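Local coordinates for putative glyoxalase superfamily protein (Ralstonia eutropha, PDB 3IUZ), which probably acts as an iron(II)-dependent dioxygenase that converts 2-oxoadipate to 2-hydroxyglutarate, at residues G38-R42 and A43-Q47; R20-L23 and S24-V28; D169-T172 and P173-T177. One frame throughout, in Å; residues are numbered along the deposited sequence.

The three contacts illustrate how helix ends are satisfied in different surroundings. Contacts 1 and 3 both open a helix with a threonine N-cap, whereas contact 2 closes helix 16-25. Contact 1 is the most buried, and there a glutamate completes a capping box. Contacts 2 and 3 are only partly buried. In contact 3 a glutamine amide ties the helix back to the loop carbonyl before the cap; in contact 2 a serine hydroxyl and a water serve backbone carbonyls. Helix 42-60, begun in contact 1, also packs against L22 and V26 of contact 2, and Q47 touches S27 and V28. Contact 3 has no direct touch with either, although its helix 173-185 meets R42 and I45 farther along.

Contact 1 (G38-R42 and A43-Q47); sequences GRATR and AEIAQ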
loop_
_atom_site.group_PDB
_atom_site.type_symbol
_atom_site.label_atom_id
_atom_site.label_comp_id
_atom_site.label_asym_id
_atom_site.label_seq_id
_atom_site.Cartn_x
_atom_site.Cartn_y
_atom_site.Cartn_z
ATOM N N GLY A 38 4.674 27.553 8.531
ATOM C CA GLY A 38 3.415 26.827 8.503
ATOM C C GLY A 38 3.214 25.963 7.265
ATOM O O GLY A 38 2.215 25.223 7.175
ATOM N N ARG A 39 4.182 25.997 6.345
ATOM C CA ARG A 39 4.189 25.085 5.182
ATOM C C ARG A 39 4.212 23.612 5.595
ATOM O O ARG A 39 4.492 23.272 6.754
ATOM C CB ARG A 39 5.370 25.419 4.287
ATOM C CG ARG A 39 5.260 26.865 3.793
ATOM C CD ARG A 39 6.432 27.355 3.007
ATOM N NE ARG A 39 7.628 27.374 3.816
ATOM C CZ ARG A 39 8.783 27.934 3.451
ATOM N NH1 ARG A 39 8.904 28.565 2.294
ATOM N NH2 ARG A 39 9.833 27.872 4.259
ATOM N N ALA A 40 3.962 22.740 4.625
ATOM C CA ALA A 40 3.959 21.315 4.856
ATOM C C ALA A 40 5.300 20.717 4.495
ATOM O O ALA A 40 5.798 20.844 3.343
ATOM C CB ALA A 40 2.835 20.631 4.085
ATOM N N THR A 41 5.906 20.076 5.484
ATOM C CA THR A 41 7.168 19.398 5.228
ATOM C C THR A 41 6.965 18.065 4.485
ATOM O O THR A 41 5.875 17.502 4.505
ATOM C CB THR A 41 7.903 19.103 6.514
ATOM O OG1 THR A 41 7.129 18.218 7.343
ATOM C CG2 THR A 41 8.195 20.401 7.299
ATOM N N ARG A 42 8.043 17.510 3.927
ATOM C CA ARG A 42 7.935 16.227 3.255
ATOM C C ARG A 42 7.477 15.117 4.183
ATOM O O ARG A 42 6.718 14.236 3.742
ATOM C CB ARG A 42 9.219 15.795 2.562
ATOM C CG ARG A 42 10.343 15.470 3.453
ATOM C CD ARG A 42 11.561 15.014 2.661
ATOM N NE ARG A 42 12.592 14.559 3.575
ATOM C CZ ARG A 42 13.790 14.112 3.224
ATOM N NH1 ARG A 42 14.172 14.063 1.941
ATOM N NH2 ARG A 42 14.606 13.722 4.179
ATOM N N ALA A 43 7.947 15.133 5.435
ATOM C CA ALA A 43 7.472 14.176 6.451
ATOM C C ALA A 43 5.952 14.272 6.690
ATOM O O ALA A 43 5.236 13.264 6.741
ATOM C CB ALA A 43 8.193 14.388 7.752
ATOM N N GLU A 44 5.464 15.480 6.918
ATOM C CA GLU A 44 4.030 15.676 7.057
ATOM C C GLU A 44 3.245 15.175 5.820
ATOM O O GLU A 44 2.184 14.537 5.959
ATOM C CB GLU A 44 3.719 17.144 7.283
ATOM C CG GLU A 44 4.241 17.685 8.630
ATOM C CD GLU A 44 4.162 19.188 8.783
ATOM O OE1 GLU A 44 3.947 19.918 7.778
ATOM O OE2 GLU A 44 4.314 19.649 9.936
ATOM N N ILE A 45 3.752 15.493 4.628
ATOM C CA ILE A 45 3.077 15.103 3.423
ATOM C C ILE A 45 3.077 13.583 3.299
ATOM O O ILE A 45 2.049 12.968 2.920
ATOM C CB ILE A 45 3.690 15.792 2.177
ATOM C CG1 ILE A 45 3.311 17.272 2.196
ATOM C CG2 ILE A 45 3.235 15.133 0.857
ATOM C CD1 ILE A 45 4.289 18.185 1.327
ATOM N N ALA A 46 4.224 12.973 3.593
ATOM C CA ALA A 46 4.339 11.522 3.476
ATOM C C ALA A 46 3.380 10.812 4.426
ATOM O O ALA A 46 2.716 9.829 4.043
ATOM C CB ALA A 46 5.774 11.064 3.717
ATOM N N GLN A 47 3.313 11.299 5.656
ATOM C CA GLN A 47 2.414 10.762 6.671
ATOM C C GLN A 47 0.935 10.955 6.257
ATOM O O GLN A 47 0.148 9.969 6.315
ATOM C CB GLN A 47 2.701 11.392 8.024
ATOM C CG GLN A 47 1.743 11.015 9.143
ATOM C CD GLN A 47 1.814 9.596 9.517
ATOM O OE1 GLN A 47 2.815 8.916 9.283
ATOM N NE2 GLN A 47 0.732 9.112 10.142
HETATM O O HOH W 1 5.108 22.400 9.184
#
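T41 and E44 bring their CA atoms within 5.2 Å of each other as the backbone passes from the short strand 40-41 into helix 42-60, with T41 still extended and R42 already helical. T41 is the N-cap and E44 lies three residues on, and each side chain binds the other's backbone, which makes the pair a capping box. The hydroxyl of T41 is placed between its own N and carbonyl carbon (chi1 62°), where OG1 accepts from E44 N at 3.2 Å in a nearly straight bond. In return E44 sends its extended chain back past the threonine, its CG lying 3.2 Å from T41 OG1, and OE1 receives T41 N at 3.0 Å. That N-H comes from above the carboxylate, 50° out of its plane. The same OE1 also takes a bond from N5, while T41 OG1 has a second partner in the carbonyl of P33, so both capping groups are tied to the N-terminal part of the chain.

Backbone bonds from I45 N to T41 O and from A46 N to R42 O continue the helix. Beside them A40 CB rests 3.9 Å from I45 CG1, a small apolar flank next to the polar cap, and I45 reaches on to L188 in the strand that pairs with A40. R42 turns away to a salt bridge with D134. A water lies 2.7 Å from R39 O and 3.0 Å from E44 OE2 and bridges the two, though it cannot serve every acceptor around it at once. With one oxygen gripped by two N-H donors and the group set at the first turn of a helix, the buried carboxylate of E44 is probably stabilised in its ionised form.

Contact 2 (R20-L23 and S24-V28); sequences RHLL and SLVSV
L22 and V26, one turn apart, run alongside each other in the same direction, and their branches meet where L22 CD1 comes 3.9 Å from V26 CG2. H21 and L25 repeat the pattern next to them, more loosely, with NE2 of the H21 imidazole 4.1 Å from L25 CD2. The third pairing is polar. S24 folds its hydroxyl back between its own N and carbonyl carbon (chi1 77°), and from there OG donates to H21 O at 3.0 Å.

These pairings run along the C-terminal end of helix 16-25 and just beyond it, where the backbone bonds change character. S24 N binds R20 O in the regular way, but L25 N shares itself between two weak bonds, to H21 O and to L22 O. V26 N then closes the turn on L22 O at 2.9 Å, in a nearly straight bond, before V26 itself leaves helical geometry. Past this point a water takes up the work, donating to L23 O at 2.6 Å and to V26 O at 2.7 Å, and thus linking the helix end to the departing chain.

Neighbouring helices cover these side chains. Helix 42-60 receives L22 and V26 together through M51, joined by A55 and F54. Helix 62-73 meets H21 at A72 and L25 at T68 and V71, while L23 packs on A7 and L10 of helix 4-14.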
loop_
_atom_site.group_PDB
_atom_site.type_symbol
_atom_site.label_atom_id
_atom_site.label_comp_id
_atom_site.label_asym_id
_atom_site.label_seq_id
_atom_site.Cartn_x
_atom_site.Cartn_y
_atom_site.Cartn_z
ATOM N N ARG A 20 -11.913 13.613 10.464
ATOM C CA ARG A 20 -12.166 13.495 11.887
ATOM C C ARG A 20 -12.063 12.053 12.347
ATOM O O ARG A 20 -11.405 11.803 13.316
ATOM C CB ARG A 20 -13.533 14.118 12.273
ATOM C CG ARG A 20 -13.415 15.601 12.611
ATOM C CD ARG A 20 -14.689 16.205 13.285
ATOM N NE ARG A 20 -15.755 16.494 12.311
ATOM C CZ ARG A 20 -16.812 15.709 12.041
ATOM N NH1 ARG A 20 -17.009 14.545 12.668
ATOM N NH2 ARG A 20 -17.693 16.094 11.123
ATOM N N HIS A 21 -12.693 11.123 11.647
ATOM C CA HIS A 21 -12.640 9.707 12.045
ATOM C C HIS A 21 -11.198 9.189 11.951
ATOM O O HIS A 21 -10.686 8.539 12.865
ATOM C CB HIS A 21 -13.534 8.872 11.121
ATOM C CG HIS A 21 -13.364 7.384 11.263
ATOM N ND1 HIS A 21 -13.787 6.679 12.377
ATOM C CD2 HIS A 21 -12.884 6.454 10.398
ATOM C CE1 HIS A 21 -13.520 5.394 12.215
ATOM N NE2 HIS A 21 -12.997 5.226 11.013
ATOM N N LEU A 22 -10.545 9.507 10.839
ATOM C CA LEU A 22 -9.201 9.031 10.612
ATOM C C LEU A 22 -8.219 9.555 11.698
ATOM O O LEU A 22 -7.358 8.801 12.182
ATOM C CB LEU A 22 -8.754 9.405 9.190
ATOM C CG LEU A 22 -7.675 8.491 8.615
ATOM C CD1 LEU A 22 -8.111 7.022 8.625
ATOM C CD2 LEU A 22 -7.300 8.966 7.218
ATOM N N LEU A 23 -8.371 10.821 12.099
ATOM C CA LEU A 23 -7.446 11.408 13.067
ATOM C C LEU A 23 -7.723 10.829 14.451
ATOM O O LEU A 23 -6.830 10.721 15.274
ATOM C CB LEU A 23 -7.503 12.944 13.090
ATOM C CG LEU A 23 -6.929 13.718 11.887
ATOM C CD1 LEU A 23 -7.312 15.185 11.950
ATOM C CD2 LEU A 23 -5.413 13.591 11.776
ATOM N N SER A 24 -8.959 10.436 14.739
ATOM C CA SER A 24 -9.176 9.825 16.031
ATOM C C SER A 24 -8.706 8.367 16.036
ATOM O O SER A 24 -8.412 7.841 17.082
ATOM C CB SER A 24 -10.631 9.923 16.446
ATOM O OG SER A 24 -11.362 8.960 15.738
ATOM N N LEU A 25 -8.579 7.745 14.871
ATOM C CA LEU A 25 -8.252 6.313 14.784
ATOM C C LEU A 25 -6.728 6.048 14.689
ATOM O O LEU A 25 -6.204 5.212 15.416
ATOM C CB LEU A 25 -8.919 5.704 13.553
ATOM C CG LEU A 25 -8.618 4.251 13.240
ATOM C CD1 LEU A 25 -9.137 3.326 14.352
ATOM C CD2 LEU A 25 -9.187 3.917 11.810
ATOM N N VAL A 26 -6.065 6.749 13.772
ATOM C CA VAL A 26 -4.701 6.446 13.368
ATOM C C VAL A 26 -3.712 7.408 14.034
ATOM O O VAL A 26 -3.798 8.631 13.828
ATOM C CB VAL A 26 -4.535 6.558 11.872
ATOM C CG1 VAL A 26 -3.085 6.191 11.448
ATOM C CG2 VAL A 26 -5.547 5.640 11.171
ATOM N N SER A 27 -2.784 6.866 14.826
ATOM C CA SER A 27 -1.780 7.711 15.484
ATOM C C SER A 27 -0.909 8.399 14.495
ATOM O O SER A 27 -0.491 7.814 13.476
ATOM C CB SER A 27 -0.871 6.917 16.396
ATOM O OG SER A 27 -1.629 6.407 17.454
ATOM N N VAL A 28 -0.608 9.659 14.800
ATOM C CA VAL A 28 0.383 10.385 14.053
ATOM C C VAL A 28 1.650 10.297 14.859
ATOM O O VAL A 28 1.690 10.648 16.037
ATOM C CB VAL A 28 -0.040 11.883 13.828
ATOM C CG1 VAL A 28 1.096 12.674 13.216
ATOM C CG2 VAL A 28 -1.253 11.964 12.969
HETATM O O HOH W 2 -4.260 11.018 14.935
#

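Contact 3 (D169-T172 and P173-T177); sequences DPLT and PRAQT
L171 and Q176 cross at about a right angle over the start of helix 173-185, where T172 is the N-cap. T172 OG1 accepts from A175 N at 3.1 Å, and the loop leading in is shaped by an Asx turn, D169 OD1 taking the N-H of L171. P173 follows the cap directly, in the first turn of the helix, where a residue without an N-H costs no helical hydrogen bond.

Q176 adds a second link between helix and loop, and its chain can be followed from CB to NE2. Q176 CB passes 3.8 Å from T172 O, the carbonyl that accepts the backbone N-H of Q176. With CG beside its own backbone N (chi1 -66°), the chain heads back toward the loop instead of along the helix. Q176 CG lies 3.5 Å from T172 O and also packs against the branch of L171 at CD2. Q176 CD stands 4.0 Å from L171 CD2. At the tip Q176 NE2 donates to L171 O at 3.1 Å. The acceptor is almost in the plane of the amide, whereas the nitrogen stands above the carbonyl plane, 38° out of it. The bond probably helps set the turn of the amide.

The other methyl of L171, CD1, touches A175 CB at 3.8 Å. L171 also reaches I106 of helix 101-110 and L200 of helix 190-200, so this leucine sits between the two helices. The far end of R174 leads off to a salt bridge with E195. At the first residue of the helix, P173 O is gripped twice by T177, one turn on, whose OG1, at 2.7 Å, and backbone N reach it from opposite faces of the carbonyl plane.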
loop_
_atom_site.group_PDB
_atom_site.type_symbol
_atom_site.label_atom_id
_atom_site.label_comp_id
_atom_site.label_asym_id
_atom_site.label_seq_id
_atom_site.Cartn_x
_atom_site.Cartn_y
_atom_site.Cartn_z
ATOM N N ASP A 169 0.325 5.533 -17.397
ATOM C CA ASP A 169 1.175 6.130 -16.362
ATOM C C ASP A 169 0.377 7.143 -15.568
ATOM O O ASP A 169 0.018 8.238 -16.069
ATOM C CB ASP A 169 2.439 6.761 -16.958
ATOM C CG ASP A 169 3.413 7.266 -15.873
ATOM O OD1 ASP A 169 3.013 7.316 -14.688
ATOM O OD2 ASP A 169 4.588 7.582 -16.213
ATOM N N PRO A 170 0.045 6.803 -14.313
ATOM C CA PRO A 170 -0.750 7.727 -13.503
ATOM C C PRO A 170 -0.022 8.944 -12.935
ATOM O O PRO A 170 -0.665 9.863 -12.430
ATOM C CB PRO A 170 -1.184 6.826 -12.338
ATOM C CG PRO A 170 0.061 6.000 -12.132
ATOM C CD PRO A 170 0.496 5.651 -13.507
ATOM N N LEU A 171 1.298 8.973 -13.019
ATOM C CA LEU A 171 2.077 10.065 -12.402
ATOM C C LEU A 171 2.167 11.266 -13.354
ATOM O O LEU A 171 3.044 11.337 -14.188
ATOM C CB LEU A 171 3.471 9.541 -12.055
ATOM C CG LEU A 171 4.269 10.488 -11.128
ATOM C CD1 LEU A 171 3.657 10.588 -9.767
ATOM C CD2 LEU A 171 5.739 10.021 -11.018
ATOM N N THR A 172 1.285 12.223 -13.168
ATOM C CA THR A 172 1.070 13.281 -14.116
ATOM C C THR A 172 2.241 14.313 -14.060
ATOM O O THR A 172 3.022 14.320 -13.101
ATOM C CB THR A 172 -0.230 14.012 -13.819
ATOM O OG1 THR A 172 -0.082 14.822 -12.650
ATOM C CG2 THR A 172 -1.448 13.046 -13.707
ATOM N N PRO A 173 2.303 15.217 -15.046
ATOM C CA PRO A 173 3.361 16.227 -15.020
ATOM C C PRO A 173 3.278 17.162 -13.832
ATOM O O PRO A 173 4.297 17.589 -13.314
ATOM C CB PRO A 173 3.155 17.009 -16.306
ATOM C CG PRO A 173 2.225 16.192 -17.177
ATOM C CD PRO A 173 1.639 15.119 -16.363
ATOM N N ARG A 174 2.062 17.507 -13.441
ATOM C CA ARG A 174 1.861 18.343 -12.283
ATOM C C ARG A 174 2.314 17.586 -11.026
ATOM O O ARG A 174 2.893 18.196 -10.114
ATOM C CB ARG A 174 0.394 18.732 -12.191
ATOM C CG ARG A 174 0.084 19.579 -10.987
ATOM C CD ARG A 174 0.642 21.000 -11.105
ATOM N NE ARG A 174 0.259 21.769 -9.927
ATOM C CZ ARG A 174 0.856 22.880 -9.517
ATOM N NH1 ARG A 174 1.878 23.437 -10.194
ATOM N NH2 ARG A 174 0.451 23.424 -8.411
ATOM N N ALA A 175 2.031 16.279 -10.966
ATOM C CA ALA A 175 2.436 15.462 -9.819
ATOM C C ALA A 175 3.973 15.518 -9.710
ATOM O O ALA A 175 4.541 15.693 -8.626
ATOM C CB ALA A 175 1.959 13.978 -9.953
ATOM N N GLN A 176 4.630 15.341 -10.839
ATOM C CA GLN A 176 6.104 15.343 -10.853
ATOM C C GLN A 176 6.676 16.692 -10.539
ATOM O O GLN A 176 7.701 16.774 -9.887
ATOM C CB GLN A 176 6.622 14.834 -12.179
ATOM C CG GLN A 176 6.282 13.363 -12.421
ATOM C CD GLN A 176 6.863 12.801 -13.708
ATOM O OE1 GLN A 176 8.099 12.845 -13.943
ATOM N NE2 GLN A 176 5.985 12.184 -14.523
ATOM N N THR A 177 6.016 17.762 -11.011
ATOM C CA THR A 177 6.411 19.113 -10.663
ATOM C C THR A 177 6.466 19.320 -9.149
ATOM O O THR A 177 7.486 19.817 -8.579
ATOM C CB THR A 177 5.416 20.133 -11.265
ATOM O OG1 THR A 177 5.435 20.015 -12.701
ATOM C CG2 THR A 177 5.770 21.577 -10.832
#